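Local structure of DNA repair and recombination protein RadB (Thermococcus kodakarensis, 2CVH) at residues K46-V51 against S78-F83; T40-G45 against E74-R79; C176-R181 against R197-P202; L108-S113 against I150-V155. The protein is thought to act in DNA repair and homologous recombination, binding DNA and ATP, with very weak ATPase activity and without promoting strand exchange. All coordinates share one frame; numbering follows the deposited sequence.

Contact 1 (K46-V51 against S78-F83)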
loop_
_atom_site.group_PDB
_atom_site.type_symbol
_atom_site.label_atom_id
_atom_site.label_comp_id
_atom_site.label_asym_id
_atom_site.label_seq_id
_atom_site.Cartn_x
_atom_site.Cartn_y
_atom_site.Cartn_z
ATOM N N LYS A 46 14.617 -6.228 3.871
ATOM C CA LYS A 46 15.400 -5.645 2.798
ATOM C C LYS A 46 14.915 -4.243 2.548
ATOM O O LYS A 46 14.050 -3.745 3.263
ATOM C CB LYS A 46 15.279 -6.498 1.535
ATOM C CG LYS A 46 15.497 -7.974 1.821
ATOM C CD LYS A 46 15.199 -8.838 0.620
ATOM C CE LYS A 46 15.013 -10.280 1.060
ATOM N NZ LYS A 46 13.948 -10.417 2.107
ATOM N N LYS A 47 15.474 -3.591 1.541
ATOM C CA LYS A 47 15.078 -2.225 1.250
ATOM C C LYS A 47 13.630 -2.093 0.794
ATOM O O LYS A 47 13.043 -3.013 0.216
ATOM C CB LYS A 47 16.032 -1.591 0.236
ATOM C CG LYS A 47 17.465 -1.424 0.749
ATOM C CD LYS A 47 18.409 -1.105 -0.410
ATOM C CE LYS A 47 19.775 -0.606 0.060
ATOM N NZ LYS A 47 20.283 0.477 -0.844
ATOM N N VAL A 48 13.065 -0.928 1.067
ATOM C CA VAL A 48 11.706 -0.633 0.708
ATOM C C VAL A 48 11.746 0.729 0.078
ATOM O O VAL A 48 12.232 1.674 0.713
ATOM C CB VAL A 48 10.818 -0.511 1.960
ATOM C CG1 VAL A 48 9.405 -0.063 1.582
ATOM C CG2 VAL A 48 10.777 -1.801 2.690
ATOM N N ALA A 49 11.276 0.827 -1.168
ATOM C CA ALA A 49 11.216 2.115 -1.860
ATOM C C ALA A 49 9.866 2.643 -1.417
ATOM O O ALA A 49 8.850 2.001 -1.657
ATOM C CB ALA A 49 11.246 1.929 -3.384
ATOM N N TYR A 50 9.840 3.802 -0.783
ATOM C CA TYR A 50 8.599 4.333 -0.284
ATOM C C TYR A 50 8.361 5.721 -0.852
ATOM O O TYR A 50 9.052 6.674 -0.519
ATOM C CB TYR A 50 8.652 4.326 1.258
ATOM C CG TYR A 50 7.305 4.381 1.952
ATOM C CD1 TYR A 50 6.475 5.515 1.826
ATOM C CD2 TYR A 50 6.862 3.313 2.747
ATOM C CE1 TYR A 50 5.228 5.586 2.472
ATOM C CE2 TYR A 50 5.619 3.373 3.404
ATOM C CZ TYR A 50 4.805 4.513 3.256
ATOM O OH TYR A 50 3.556 4.571 3.857
ATOM N N VAL A 51 7.419 5.813 -1.779
ATOM C CA VAL A 51 7.079 7.084 -2.408
ATOM C C VAL A 51 5.964 7.673 -1.564
ATOM O O VAL A 51 4.815 7.220 -1.620
ATOM C CB VAL A 51 6.624 6.882 -3.869
ATOM C CG1 VAL A 51 6.294 8.216 -4.501
ATOM C CG2 VAL A 51 7.730 6.167 -4.664
ATOM N N SER A 78 16.719 2.590 8.390
ATOM C CA SER A 78 17.638 2.787 7.269
ATOM C C SER A 78 17.186 2.051 6.010
ATOM O O SER A 78 17.528 2.465 4.902
ATOM C CB SER A 78 19.046 2.325 7.627
ATOM O OG SER A 78 19.568 3.124 8.663
ATOM N N ARG A 79 16.432 0.960 6.167
ATOM C CA ARG A 79 15.990 0.214 5.002
ATOM C C ARG A 79 14.916 0.925 4.201
ATOM O O ARG A 79 14.668 0.575 3.060
ATOM C CB ARG A 79 15.562 -1.193 5.384
ATOM C CG ARG A 79 16.744 -2.125 5.554
ATOM C CD ARG A 79 16.339 -3.539 5.894
ATOM N NE ARG A 79 15.772 -3.691 7.234
ATOM C CZ ARG A 79 14.465 -3.763 7.513
ATOM N NH1 ARG A 79 13.537 -3.687 6.545
ATOM N NH2 ARG A 79 14.080 -3.967 8.772
ATOM N N PHE A 80 14.350 1.983 4.763
ATOM C CA PHE A 80 13.295 2.710 4.092
ATOM C C PHE A 80 13.849 3.822 3.252
ATOM O O PHE A 80 14.259 4.865 3.765
ATOM C CB PHE A 80 12.259 3.243 5.103
ATOM C CG PHE A 80 11.212 2.209 5.511
ATOM C CD1 PHE A 80 11.523 1.177 6.394
ATOM C CD2 PHE A 80 9.931 2.255 4.984
ATOM C CE1 PHE A 80 10.572 0.206 6.732
ATOM C CE2 PHE A 80 8.983 1.293 5.324
ATOM C CZ PHE A 80 9.307 0.271 6.195
ATOM N N ILE A 81 13.868 3.582 1.944
ATOM C CA ILE A 81 14.354 4.551 0.974
ATOM C C ILE A 81 13.168 5.459 0.616
ATOM O O ILE A 81 12.297 5.074 -0.169
ATOM C CB ILE A 81 14.872 3.842 -0.279
ATOM C CG1 ILE A 81 15.833 2.723 0.105
ATOM C CG2 ILE A 81 15.510 4.850 -1.216
ATOM C CD1 ILE A 81 16.885 3.115 1.117
ATOM N N LEU A 82 13.159 6.677 1.154
ATOM C CA LEU A 82 12.052 7.589 0.949
ATOM C C LEU A 82 12.135 8.525 -0.205
ATOM O O LEU A 82 13.205 8.979 -0.573
ATOM C CB LEU A 82 11.823 8.409 2.211
ATOM C CG LEU A 82 11.568 7.644 3.524
ATOM C CD1 LEU A 82 11.727 8.588 4.724
ATOM C CD2 LEU A 82 10.187 7.024 3.507
ATOM N N PHE A 83 10.965 8.883 -0.716
ATOM C CA PHE A 83 10.821 9.814 -1.833
ATOM C C PHE A 83 9.654 10.691 -1.461
ATOM O O PHE A 83 8.580 10.193 -1.142
ATOM C CB PHE A 83 10.518 9.079 -3.150
ATOM C CG PHE A 83 11.583 8.099 -3.552
ATOM C CD1 PHE A 83 11.597 6.817 -3.026
ATOM C CD2 PHE A 83 12.578 8.467 -4.445
ATOM C CE1 PHE A 83 12.583 5.904 -3.374
ATOM C CE2 PHE A 83 13.578 7.560 -4.804
ATOM C CZ PHE A 83 13.579 6.275 -4.267
#

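Contact 2 (T40-G45 against E74-R79)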
loop_
_atom_site.group_PDB
_atom_site.type_symbol
_atom_site.label_atom_id
_atom_site.label_comp_id
_atom_site.label_asym_id
_atom_site.label_seq_id
_atom_site.Cartn_x
_atom_site.Cartn_y
_atom_site.Cartn_z
ATOM N N THR A 40 4.815 -4.493 6.765
ATOM C CA THR A 40 5.229 -5.436 5.734
ATOM C C THR A 40 6.689 -5.111 5.360
ATOM O O THR A 40 7.537 -5.992 5.358
ATOM C CB THR A 40 4.309 -5.347 4.501
ATOM O OG1 THR A 40 2.961 -5.574 4.924
ATOM C CG2 THR A 40 4.688 -6.401 3.452
ATOM N N GLY A 41 6.973 -3.831 5.124
ATOM C CA GLY A 41 8.326 -3.407 4.796
ATOM C C GLY A 41 9.308 -3.758 5.905
ATOM O O GLY A 41 10.337 -4.395 5.680
ATOM N N LEU A 42 8.950 -3.405 7.128
ATOM C CA LEU A 42 9.789 -3.684 8.281
ATOM C C LEU A 42 10.190 -5.165 8.412
ATOM O O LEU A 42 11.369 -5.493 8.560
ATOM C CB LEU A 42 9.078 -3.170 9.544
ATOM C CG LEU A 42 9.673 -3.169 10.961
ATOM C CD1 LEU A 42 9.147 -4.330 11.742
ATOM C CD2 LEU A 42 11.213 -3.118 10.942
ATOM N N LEU A 43 9.227 -6.067 8.292
ATOM C CA LEU A 43 9.498 -7.495 8.432
ATOM C C LEU A 43 10.127 -8.175 7.206
ATOM O O LEU A 43 10.608 -9.305 7.318
ATOM C CB LEU A 43 8.208 -8.217 8.854
ATOM C CG LEU A 43 7.509 -7.616 10.082
ATOM C CD1 LEU A 43 6.231 -8.359 10.348
ATOM C CD2 LEU A 43 8.420 -7.709 11.311
ATOM N N SER A 44 10.113 -7.520 6.041
ATOM C CA SER A 44 10.731 -8.102 4.843
ATOM C C SER A 44 12.253 -8.235 5.037
ATOM O O SER A 44 12.862 -9.201 4.573
ATOM C CB SER A 44 10.421 -7.281 3.581
ATOM O OG SER A 44 11.072 -6.027 3.561
ATOM N N GLY A 45 12.858 -7.278 5.741
ATOM C CA GLY A 45 14.287 -7.340 6.001
ATOM C C GLY A 45 15.200 -6.761 4.937
ATOM O O GLY A 45 16.424 -6.751 5.103
ATOM N N GLU A 74 17.396 1.459 14.067
ATOM C CA GLU A 74 18.282 2.215 13.188
ATOM C C GLU A 74 18.434 1.512 11.844
ATOM O O GLU A 74 18.354 2.136 10.795
ATOM C CB GLU A 74 19.648 2.431 13.847
ATOM C CG GLU A 74 19.627 3.262 15.120
ATOM C CD GLU A 74 19.585 4.756 14.867
ATOM O OE1 GLU A 74 19.254 5.185 13.743
ATOM O OE2 GLU A 74 19.885 5.519 15.812
ATOM N N GLU A 75 18.643 0.208 11.877
ATOM C CA GLU A 75 18.765 -0.545 10.636
ATOM C C GLU A 75 17.410 -0.571 9.913
ATOM O O GLU A 75 17.325 -0.285 8.719
ATOM C CB GLU A 75 19.255 -1.956 10.937
ATOM C CG GLU A 75 20.542 -1.931 11.732
ATOM C CD GLU A 75 21.086 -3.304 12.015
ATOM O OE1 GLU A 75 20.282 -4.199 12.370
ATOM O OE2 GLU A 75 22.324 -3.476 11.894
ATOM N N ALA A 76 16.347 -0.802 10.681
ATOM C CA ALA A 76 14.992 -0.858 10.151
ATOM C C ALA A 76 14.694 0.435 9.433
ATOM O O ALA A 76 14.379 0.436 8.236
ATOM C CB ALA A 76 14.007 -1.068 11.286
ATOM N N LEU A 77 14.870 1.549 10.138
ATOM C CA LEU A 77 14.610 2.854 9.561
ATOM C C LEU A 77 15.491 3.102 8.352
ATOM O O LEU A 77 15.068 3.755 7.394
ATOM C CB LEU A 77 14.792 3.960 10.610
ATOM C CG LEU A 77 14.436 5.394 10.187
ATOM C CD1 LEU A 77 13.091 5.445 9.457
ATOM C CD2 LEU A 77 14.395 6.306 11.431
ATOM N N SER A 78 16.719 2.590 8.390
ATOM C CA SER A 78 17.638 2.787 7.269
ATOM C C SER A 78 17.186 2.051 6.010
ATOM O O SER A 78 17.528 2.465 4.902
ATOM C CB SER A 78 19.046 2.325 7.627
ATOM O OG SER A 78 19.568 3.124 8.663
ATOM N N ARG A 79 16.432 0.960 6.167
ATOM C CA ARG A 79 15.990 0.214 5.002
ATOM C C ARG A 79 14.916 0.925 4.201
ATOM O O ARG A 79 14.668 0.575 3.060
ATOM C CB ARG A 79 15.562 -1.193 5.384
ATOM C CG ARG A 79 16.744 -2.125 5.554
ATOM C CD ARG A 79 16.339 -3.539 5.894
ATOM N NE ARG A 79 15.772 -3.691 7.234
ATOM C CZ ARG A 79 14.465 -3.763 7.513
ATOM N NH1 ARG A 79 13.537 -3.687 6.545
ATOM N NH2 ARG A 79 14.080 -3.967 8.772
#

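Contact 3 (C176-R181 against R197-P202)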
loop_
_atom_site.group_PDB
_atom_site.type_symbol
_atom_site.label_atom_id
_atom_site.label_comp_id
_atom_site.label_asym_id
_atom_site.label_seq_id
_atom_site.Cartn_x
_atom_site.Cartn_y
_atom_site.Cartn_z
ATOM N N CYS A 176 -4.507 -3.158 -10.689
ATOM C CA CYS A 176 -4.181 -3.790 -9.425
ATOM C C CYS A 176 -4.920 -5.108 -9.373
ATOM O O CYS A 176 -6.144 -5.146 -9.362
ATOM C CB CYS A 176 -4.580 -2.886 -8.258
ATOM S SG CYS A 176 -3.680 -1.293 -8.216
ATOM N N LYS A 177 -4.162 -6.192 -9.438
ATOM C CA LYS A 177 -4.725 -7.531 -9.416
ATOM C C LYS A 177 -5.344 -7.882 -8.076
ATOM O O LYS A 177 -6.318 -8.631 -8.011
ATOM C CB LYS A 177 -3.648 -8.554 -9.781
ATOM C CG LYS A 177 -3.767 -9.118 -11.207
ATOM C CD LYS A 177 -3.966 -8.020 -12.231
ATOM C CE LYS A 177 -4.096 -8.561 -13.624
ATOM N NZ LYS A 177 -4.429 -7.411 -14.513
ATOM N N ASP A 178 -4.744 -7.386 -7.006
ATOM C CA ASP A 178 -5.240 -7.646 -5.666
ATOM C C ASP A 178 -5.693 -6.322 -5.066
ATOM O O ASP A 178 -5.063 -5.279 -5.290
ATOM C CB ASP A 178 -4.149 -8.280 -4.804
ATOM C CG ASP A 178 -3.659 -9.599 -5.351
ATOM O OD1 ASP A 178 -4.328 -10.135 -6.255
ATOM O OD2 ASP A 178 -2.614 -10.100 -4.870
ATOM N N ILE A 179 -6.811 -6.353 -4.345
ATOM C CA ILE A 179 -7.360 -5.150 -3.746
ATOM C C ILE A 179 -7.882 -5.473 -2.356
ATOM O O ILE A 179 -8.677 -6.409 -2.177
ATOM C CB ILE A 179 -8.519 -4.553 -4.599
ATOM C CG1 ILE A 179 -8.040 -4.266 -6.032
ATOM C CG2 ILE A 179 -9.049 -3.268 -3.961
ATOM C CD1 ILE A 179 -8.977 -3.386 -6.847
ATOM N N LEU A 180 -7.402 -4.718 -1.377
ATOM C CA LEU A 180 -7.813 -4.878 0.005
ATOM C C LEU A 180 -8.443 -3.572 0.488
ATOM O O LEU A 180 -7.868 -2.479 0.318
ATOM C CB LEU A 180 -6.604 -5.178 0.884
ATOM C CG LEU A 180 -6.179 -6.580 1.273
ATOM C CD1 LEU A 180 -4.925 -6.454 2.133
ATOM C CD2 LEU A 180 -7.274 -7.265 2.045
ATOM N N ARG A 181 -9.627 -3.678 1.089
ATOM C CA ARG A 181 -10.305 -2.496 1.624
ATOM C C ARG A 181 -10.157 -2.602 3.143
ATOM O O ARG A 181 -10.333 -3.694 3.710
ATOM C CB ARG A 181 -11.792 -2.494 1.259
ATOM C CG ARG A 181 -12.506 -1.203 1.643
ATOM C CD ARG A 181 -14.027 -1.276 1.420
ATOM N NE ARG A 181 -14.714 -2.025 2.471
ATOM C CZ ARG A 181 -15.600 -3.000 2.259
ATOM N NH1 ARG A 181 -15.921 -3.361 1.020
ATOM N NH2 ARG A 181 -16.188 -3.611 3.290
ATOM N N ARG A 197 -10.624 -8.112 -4.275
ATOM C CA ARG A 197 -10.167 -8.631 -5.525
ATOM C C ARG A 197 -8.856 -9.320 -5.309
ATOM O O ARG A 197 -7.973 -8.828 -4.591
ATOM C CB ARG A 197 -10.027 -7.487 -6.527
ATOM C CG ARG A 197 -9.604 -7.947 -7.906
ATOM C CD ARG A 197 -10.336 -7.167 -8.967
ATOM N NE ARG A 197 -9.665 -5.935 -9.340
ATOM C CZ ARG A 197 -10.290 -4.856 -9.803
ATOM N NH1 ARG A 197 -11.609 -4.832 -9.946
ATOM N NH2 ARG A 197 -9.583 -3.812 -10.177
ATOM N N HIS A 198 -8.757 -10.514 -5.864
ATOM C CA HIS A 198 -7.533 -11.253 -5.753
ATOM C C HIS A 198 -7.505 -12.228 -6.882
ATOM O O HIS A 198 -8.542 -12.598 -7.435
ATOM C CB HIS A 198 -7.433 -11.986 -4.433
ATOM C CG HIS A 198 -6.031 -12.353 -4.061
ATOM N ND1 HIS A 198 -5.465 -13.574 -4.371
ATOM C CD2 HIS A 198 -5.083 -11.655 -3.393
ATOM C CE1 HIS A 198 -4.232 -13.615 -3.908
ATOM N NE2 HIS A 198 -3.974 -12.464 -3.312
ATOM N N ARG A 199 -6.309 -12.687 -7.179
ATOM C CA ARG A 199 -6.105 -13.595 -8.279
ATOM C C ARG A 199 -6.492 -15.036 -8.032
ATOM O O ARG A 199 -6.905 -15.726 -8.961
ATOM C CB ARG A 199 -4.655 -13.485 -8.745
ATOM C CG ARG A 199 -4.326 -12.100 -9.302
ATOM C CD ARG A 199 -3.194 -11.439 -8.543
ATOM N NE ARG A 199 -2.032 -12.314 -8.446
ATOM C CZ ARG A 199 -1.578 -12.824 -7.310
ATOM N NH1 ARG A 199 -2.189 -12.541 -6.164
ATOM N NH2 ARG A 199 -0.518 -13.626 -7.329
ATOM N N PHE A 200 -6.338 -15.510 -6.802
ATOM C CA PHE A 200 -6.672 -16.897 -6.528
ATOM C C PHE A 200 -7.389 -17.115 -5.200
ATOM O O PHE A 200 -8.083 -18.109 -5.034
ATOM C CB PHE A 200 -5.419 -17.783 -6.630
ATOM C CG PHE A 200 -4.411 -17.558 -5.525
ATOM C CD1 PHE A 200 -4.454 -18.324 -4.357
ATOM C CD2 PHE A 200 -3.444 -16.558 -5.631
ATOM C CE1 PHE A 200 -3.555 -18.094 -3.308
ATOM C CE2 PHE A 200 -2.540 -16.325 -4.580
ATOM C CZ PHE A 200 -2.601 -17.092 -3.419
ATOM N N ARG A 201 -7.212 -16.203 -4.250
ATOM C CA ARG A 201 -7.854 -16.334 -2.945
ATOM C C ARG A 201 -9.311 -15.940 -3.076
ATOM O O ARG A 201 -9.630 -15.017 -3.839
ATOM C CB ARG A 201 -7.200 -15.385 -1.930
ATOM C CG ARG A 201 -5.856 -15.856 -1.350
ATOM C CD ARG A 201 -6.044 -17.091 -0.515
ATOM N NE ARG A 201 -6.936 -16.853 0.613
ATOM C CZ ARG A 201 -7.600 -17.803 1.266
ATOM N NH1 ARG A 201 -7.496 -19.076 0.904
ATOM N NH2 ARG A 201 -8.314 -17.480 2.342
ATOM N N PRO A 202 -10.223 -16.637 -2.354
ATOM C CA PRO A 202 -11.648 -16.287 -2.431
ATOM C C PRO A 202 -11.860 -14.812 -2.085
ATOM O O PRO A 202 -11.283 -14.284 -1.136
ATOM C CB PRO A 202 -12.278 -17.206 -1.390
ATOM C CG PRO A 202 -11.456 -18.435 -1.504
ATOM C CD PRO A 202 -10.034 -17.884 -1.583
#

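Contact 4 (L108-S113 against I150-V155)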
loop_
_atom_site.group_PDB
_atom_site.type_symbol
_atom_site.label_atom_id
_atom_site.label_comp_id
_atom_site.label_asym_id
_atom_site.label_seq_id
_atom_site.Cartn_x
_atom_site.Cartn_y
_atom_site.Cartn_z
ATOM N N LEU A 108 10.315 -4.555 -1.392
ATOM C CA LEU A 108 9.002 -3.955 -1.563
ATOM C C LEU A 108 9.047 -2.515 -2.026
ATOM O O LEU A 108 10.000 -1.792 -1.743
ATOM C CB LEU A 108 8.306 -3.969 -0.180
ATOM C CG LEU A 108 6.868 -3.489 0.059
ATOM C CD1 LEU A 108 5.923 -4.537 -0.539
ATOM C CD2 LEU A 108 6.598 -3.318 1.570
ATOM N N VAL A 109 7.980 -2.099 -2.707
ATOM C CA VAL A 109 7.814 -0.718 -3.167
ATOM C C VAL A 109 6.454 -0.322 -2.579
ATOM O O VAL A 109 5.537 -1.141 -2.546
ATOM C CB VAL A 109 7.746 -0.594 -4.745
ATOM C CG1 VAL A 109 7.511 0.849 -5.159
ATOM C CG2 VAL A 109 9.034 -1.114 -5.392
ATOM N N VAL A 110 6.333 0.910 -2.103
ATOM C CA VAL A 110 5.087 1.409 -1.538
ATOM C C VAL A 110 4.894 2.784 -2.109
ATOM O O VAL A 110 5.834 3.576 -2.129
ATOM C CB VAL A 110 5.127 1.550 0.025
ATOM C CG1 VAL A 110 3.800 2.115 0.518
ATOM C CG2 VAL A 110 5.448 0.198 0.703
ATOM N N VAL A 111 3.718 3.045 -2.667
ATOM C CA VAL A 111 3.436 4.374 -3.191
ATOM C C VAL A 111 2.287 4.872 -2.336
ATOM O O VAL A 111 1.366 4.114 -2.037
ATOM C CB VAL A 111 3.071 4.368 -4.697
ATOM C CG1 VAL A 111 2.893 5.805 -5.183
ATOM C CG2 VAL A 111 4.179 3.679 -5.508
ATOM N N ASP A 112 2.359 6.121 -1.898
ATOM C CA ASP A 112 1.334 6.666 -1.024
ATOM C C ASP A 112 1.156 8.131 -1.349
ATOM O O ASP A 112 1.823 8.974 -0.766
ATOM C CB ASP A 112 1.800 6.481 0.431
ATOM C CG ASP A 112 0.763 6.907 1.466
ATOM O OD1 ASP A 112 -0.264 7.535 1.124
ATOM O OD2 ASP A 112 1.000 6.599 2.653
ATOM N N SER A 113 0.189 8.461 -2.189
ATOM C CA SER A 113 -0.726 7.510 -2.795
ATOM C C SER A 113 -0.931 7.929 -4.238
ATOM O O SER A 113 -0.526 7.225 -5.154
ATOM C CB SER A 113 -2.060 7.575 -2.055
ATOM O OG SER A 113 -2.535 8.907 -1.948
ATOM N N ILE A 150 2.766 -2.081 -3.338
ATOM C CA ILE A 150 1.562 -1.710 -2.612
ATOM C C ILE A 150 1.211 -0.302 -3.014
ATOM O O ILE A 150 2.053 0.603 -2.994
ATOM C CB ILE A 150 1.765 -1.761 -1.077
ATOM C CG1 ILE A 150 1.990 -3.204 -0.622
ATOM C CG2 ILE A 150 0.543 -1.137 -0.368
ATOM C CD1 ILE A 150 2.579 -3.334 0.794
ATOM N N VAL A 151 -0.033 -0.128 -3.436
ATOM C CA VAL A 151 -0.537 1.164 -3.852
ATOM C C VAL A 151 -1.602 1.567 -2.816
ATOM O O VAL A 151 -2.656 0.945 -2.698
ATOM C CB VAL A 151 -1.157 1.074 -5.274
ATOM C CG1 VAL A 151 -1.829 2.356 -5.612
ATOM C CG2 VAL A 151 -0.075 0.780 -6.305
ATOM N N ILE A 152 -1.284 2.569 -2.020
ATOM C CA ILE A 152 -2.180 3.031 -0.990
ATOM C C ILE A 152 -3.014 4.194 -1.503
ATOM O O ILE A 152 -2.507 5.055 -2.199
ATOM C CB ILE A 152 -1.371 3.405 0.273
ATOM C CG1 ILE A 152 -0.907 2.132 0.972
ATOM C CG2 ILE A 152 -2.175 4.306 1.211
ATOM C CD1 ILE A 152 0.136 2.374 2.061
ATOM N N ASN A 153 -4.316 4.169 -1.228
ATOM C CA ASN A 153 -5.205 5.246 -1.656
ATOM C C ASN A 153 -6.279 5.416 -0.588
ATOM O O ASN A 153 -6.453 4.551 0.267
ATOM C CB ASN A 153 -5.907 4.876 -2.974
ATOM C CG ASN A 153 -4.945 4.406 -4.046
ATOM O OD1 ASN A 153 -4.335 5.214 -4.739
ATOM N ND2 ASN A 153 -4.801 3.091 -4.185
ATOM N N GLN A 154 -7.014 6.517 -0.651
ATOM C CA GLN A 154 -8.115 6.745 0.278
ATOM C C GLN A 154 -9.396 6.108 -0.308
ATOM O O GLN A 154 -9.560 5.994 -1.532
ATOM C CB GLN A 154 -8.331 8.240 0.499
ATOM C CG GLN A 154 -7.149 8.956 1.118
ATOM C CD GLN A 154 -6.788 8.408 2.483
ATOM O OE1 GLN A 154 -5.627 8.100 2.748
ATOM N NE2 GLN A 154 -7.775 8.298 3.364
ATOM N N VAL A 155 -10.307 5.716 0.574
ATOM C CA VAL A 155 -11.571 5.078 0.184
ATOM C C VAL A 155 -12.619 6.022 -0.469
ATOM O O VAL A 155 -12.412 7.235 -0.539
ATOM C CB VAL A 155 -12.202 4.393 1.441
ATOM C CG1 VAL A 155 -12.658 5.455 2.458
ATOM C CG2 VAL A 155 -13.342 3.452 1.051
HETATM O O HOH W 1 -4.960 8.789 -1.938
#

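Contact 1 (K46-V51 against S78-F83)
The first torsions of Tyr50 and Phe80 differ: CG of Tyr50 is anti to its backbone N (chi1 -159°), whereas CG of Phe80 is anti to its carbonyl carbon (chi1 -83°). From these positions the two side chains run alongside each other, and CD2 of Tyr50 lies in the plane of the Phe80 ring, at its edge, 3.9 Å from CE2 of Phe80. Val48 covers part of one face of that ring, its CB 4.2 Å above the plane toward the rim. Across from the tyrosine, CD2 of Leu82 packs on CB of Tyr50 at 3.8 Å. Phe57 joins this aromatic group from outside, edge-to-face with Tyr50.

The other side of the sheet carries Ala49, Val51, Ile81 and Phe83. CD1 of Phe83 sits 3.6 Å from O of Tyr50, which lies at the ring edge in its plane, while CE1 turns to the methyl of Ala49. Val94 and Leu98 of helix 90-101 cover Val51 and Phe83.

Between the two faces, parallel strands zip together: Val48 N gives to Arg79 O, Ile81 N to Val48 O at 2.8 Å, Tyr50 N to Ile81 O and Phe83 N to Tyr50 O. At the entry, NH1 of Arg79 makes only a weak bond of 3.3 Å to O of Lys46; the stronger bond of the guanidinium goes from NH2 to the backbone O of Leu42. Tyr50 also touches Thr34, predicted to bind ATP. Strand 80-83, paired with strand 47-52, is the edge strand within this chain of the parallel part of the sheet in a RecA-type P-loop ATPase core.

Contact 2 (T40-G45 against E74-R79)
Leu42 and Ala76 form the tight part of this contact: CD2 of Leu42 presses on CB of Ala76 at 3.5 Å. The leucine gets there with CG anti to its backbone N (chi1 -175°), and Leu62 and Ala66 of helix 59-67 close round the pair. The rest of the contact is polar and depends on Arg79, which buries the most surface; toward the exposed Gly45 it opens to solvent. NH2 of the arginine binds O of Leu42 at 3.1 Å, in the carbonyl plane on a lone pair, though that oxygen is tilted 27° out of the guanidinium plane. NH1 makes a weak bond of 3.4 Å to Gly41 O, which already accepts from OG and N of Ser44. The flat group is lined on both faces, with CA of Gly45 3.7 Å above one and Ala76 O over the centre of the other. An alanine in place of Arg79 would probably leave Leu42 O without this donor and open a gap beside Gly45. The axes of helix segments 40-44 and 74-79 approach to 9.6 Å, their directions 116° apart. The arginine grips the last turn of helix 33-44, the helix that follows the P-loop in this RecA-type fold.

Contact 3 (C176-R181 against R197-P202)
ND1 of His198, whose ring lies against the carboxylate of Asp178, is gripped by two backbone donors: Phe200 N and Arg201 N each reach it at 3.2 Å. Both donors come in tilted from the ring plane; together they hold the imidazole to its loop. The carboxylate is stacked on the ring, the two planes 17° apart, so OD2 of Asp178 makes no hydrogen bond with the nearby NE2. That oxygen instead forms a salt bridge with NH1 of Arg199 at 2.8 Å, the carboxylate and guanidinium planes 51° apart. A leucine in place of His198 would probably leave the N-H groups of Phe200 and Arg201 without their acceptor and take away the flat surface under Asp178.

Just before this loop the chain belongs to a beta-hairpin, strands 178-184 and 190-197, on the antiparallel side of the sheet. Ile179 and Arg197 are a hydrogen-bonded pair in it: Ile179 N gives to Arg197 O at 2.7 Å, while the return bond is weak.

Their side chains lie side by side. CB of Arg197 meets CG1 of Ile179 at 3.8 Å; CG, anti to the backbone N (chi1 -177°), comes 3.4 Å from O of Lys177. CD1 of Ile179 rests 3.2 Å above one face of the guanidinium, toward the rim. Tyr174 makes a cation-pi contact with Arg197, whose NE is buried with no partner in the model.

Contact 4 (L108-S113 against I150-V155)
Ile152 reaches from the backbone of its own strand across to Asp112 and Val110. Its CB lies 3.7 Å from O of Val111. From there the chain forks: CG2 turns to the carboxylate of Asp112, 3.8 Å from OD1, while CG1 lies anti to the carbonyl carbon (chi1 -74°), and from it an extended chi2 (168°) brings CD1 to 4.0 Å from CG1 of Val110. Ile152 also touches Lys33 and Ala37 of helix 33-44. Two residues earlier on the same face, CD1 of Ile150 meets CD1 of Leu108 at 3.8 Å, the side chains crossing at a slant.

The parallel strands are joined by Ile150 N to Val109 O, Val111 N to Ile150 O and Ile152 N to Val111 O, the last at 3.1 Å. Beyond that last bond the pairing gives out. The peptide before Ser113 is cis, and a run of apolar residues ending in an aspartate is consistent with a Walker B strand. Ser113 is poorly ordered, and its close approach to Ile152 O is doubtful. OE1 of Gln154 accepts a hydrogen bond from NZ of Lys33, predicted to bind ATP.

Strands 106-112 and 149-153, joined through helix 128-145 in a beta-alpha-beta unit, lie in the middle of the parallel part of the sheet, with strand 47-52 beyond the first, strand 22-26 beyond the second, and helix 33-44 packed over Val110, Asp112 and Ile152.

Overall arrangement
From the N terminus, the first strand and the P-loop lead into helix 33-44, whose end opens contact 2; contact 1 opens directly after it on strand 47-52. Helix 73-79 closes contact 2 and runs straight into strand 80-83, which closes contact 1, so these two loops overlap almost completely and share Ser78 and Arg79. Contact 4 then closes the loop from strand 106-112 to strand 149-153, and contact 3 follows in series within the antiparallel part. Contacts 1 and 4 are joined by strands 47-52 and 106-112, neighbours in the sheet. Contacts 1 and 3 reach the same sheet on opposite sides of the chain's centre, their centres about 24 Å apart.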